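Local atomic coordinates of phosphoserine phosphatase RsbX (Bacillus subtilis, PDB entry 3W42), a protein that dephosphorylates phosphoserine in the stressosome protein RsbS and so acts as a negative regulator of the general stress sigma factor, sigma-B. Residues 53-58 / 83-88. Residues are numbered along the deposited sequence; the frame is centred on the assembly and turned at random.
Sequences NESSAA and KNKRGA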
# COMPACT_ATOMS: atom_id res chain seq x y z
N ASN A 53 11.54 -9.42 6.70
CA ASN A 53 10.21 -9.97 6.89
C ASN A 53 9.73 -9.78 8.28
O ASN A 53 8.56 -9.43 8.50
CB ASN A 53 10.23 -11.46 6.52
CG ASN A 53 8.89 -12.09 6.51
OD1 ASN A 53 8.35 -12.40 7.55
ND2 ASN A 53 8.38 -12.34 5.33
N GLU A 54 10.55 -9.95 9.30
CA GLU A 54 10.12 -9.74 10.65
C GLU A 54 9.56 -8.36 10.84
O GLU A 54 8.54 -8.18 11.54
CB GLU A 54 11.35 -9.94 11.60
CG GLU A 54 11.17 -9.69 12.99
CD GLU A 54 12.45 -9.53 13.86
OE1 GLU A 54 13.39 -8.79 13.55
OE2 GLU A 54 12.45 -10.09 14.96
N SER A 55 10.21 -7.35 10.27
CA SER A 55 9.71 -5.96 10.38
C SER A 55 8.45 -5.76 9.58
O SER A 55 7.48 -5.23 10.14
CB SER A 55 10.81 -4.98 9.97
OG SER A 55 11.82 -4.91 10.94
N SER A 56 8.39 -6.10 8.31
CA SER A 56 7.18 -5.86 7.55
C SER A 56 6.02 -6.70 8.02
O SER A 56 4.87 -6.25 7.99
CB SER A 56 7.45 -5.97 6.08
OG SER A 56 7.85 -7.29 5.75
N ALA A 57 6.27 -7.92 8.46
CA ALA A 57 5.24 -8.79 8.98
C ALA A 57 4.66 -8.24 10.26
O ALA A 57 3.46 -8.44 10.51
CB ALA A 57 5.77 -10.21 9.22
N ALA A 58 5.45 -7.57 11.10
CA ALA A 58 4.92 -6.99 12.33
C ALA A 58 3.91 -5.92 12.00
O ALA A 58 2.88 -5.81 12.68
CB ALA A 58 6.06 -6.43 13.19
N LYS A 83 11.37 -0.81 17.09
CA LYS A 83 12.52 -0.67 18.01
C LYS A 83 13.17 -2.08 18.13
O LYS A 83 12.48 -3.04 18.27
CB LYS A 83 12.06 -0.15 19.33
CG LYS A 83 13.18 0.44 20.11
CD LYS A 83 12.75 1.12 21.40
CE LYS A 83 13.82 1.27 22.36
NZ LYS A 83 13.20 1.74 23.65
N ASN A 84 14.47 -2.17 18.02
CA ASN A 84 15.13 -3.50 18.08
C ASN A 84 14.89 -4.38 16.89
O ASN A 84 15.34 -5.54 16.94
CB ASN A 84 14.89 -4.27 19.38
CG ASN A 84 15.17 -3.42 20.59
OD1 ASN A 84 14.29 -3.29 21.50
ND2 ASN A 84 16.36 -2.77 20.63
N LYS A 85 14.35 -3.83 15.81
CA LYS A 85 14.17 -4.57 14.56
C LYS A 85 14.87 -3.78 13.45
O LYS A 85 15.35 -2.65 13.66
CB LYS A 85 12.67 -4.77 14.25
CG LYS A 85 11.89 -5.63 15.15
CD LYS A 85 10.51 -5.99 14.62
CE LYS A 85 9.68 -6.89 15.54
NZ LYS A 85 9.46 -6.27 16.86
N ARG A 86 14.86 -4.33 12.26
CA ARG A 86 15.46 -3.61 11.12
C ARG A 86 14.72 -2.28 10.83
O ARG A 86 15.35 -1.36 10.38
CB ARG A 86 15.41 -4.43 9.84
CG ARG A 86 16.35 -5.67 9.82
CD ARG A 86 17.71 -5.33 9.31
NE ARG A 86 18.59 -6.46 9.04
CZ ARG A 86 19.63 -6.84 9.80
NH1 ARG A 86 19.92 -6.29 10.99
NH2 ARG A 86 20.40 -7.78 9.33
N GLY A 87 13.41 -2.26 11.01
CA GLY A 87 12.62 -1.14 10.55
C GLY A 87 11.96 -1.47 9.26
O GLY A 87 12.23 -2.46 8.61
N ALA A 88 11.09 -0.54 8.80
CA ALA A 88 10.37 -0.73 7.54
C ALA A 88 9.91 0.59 6.98
O ALA A 88 9.60 1.52 7.78
CB ALA A 88 9.15 -1.64 7.73
O HOH W 1 13.61 -6.89 11.68
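With OG beside its backbone N (chi1 -72°) and anti to the carbonyl carbon, Ser55 directs its hydroxyl from the helix at the loop from Lys85 to Gly87, while Glu54, CG anti to the backbone N (chi1 175°), runs out beside it in an extended chain. Gly87 N donates a bent hydrogen bond to Ser55 OG (3.1 Å, 139° at the hydrogen). Ser55 OG in turn donates to a water 2.8 Å away. That water also accepts from Arg86 N (2.9 Å) and donates to Glu54 OE1 (2.7 Å), so one molecule joins both helix side chains to the loop backbone. Ser55 CB lies close against the carbonyl, 3.2 Å from Gly87 O. In the alpha-beta-beta-alpha sandwich of PPM phosphatases, this contact fastens helix 49-65, in the helical layer, to the loop entering strand 88-96 of the five-stranded sheet. At the backbone angles of Gly87 a CB would jam against the carbonyl O of Arg86, which by itself calls for glycine. The aliphatic chain of Lys85 crosses Glu54 obliquely, Lys85 CG standing 3.8 Å from Glu54 OE1. A bend at chi4 turns NZ to the carbonyl of Ala81, and the opposite charges, Glu54 OE2 and Lys85 NZ, stay 5.2 Å apart.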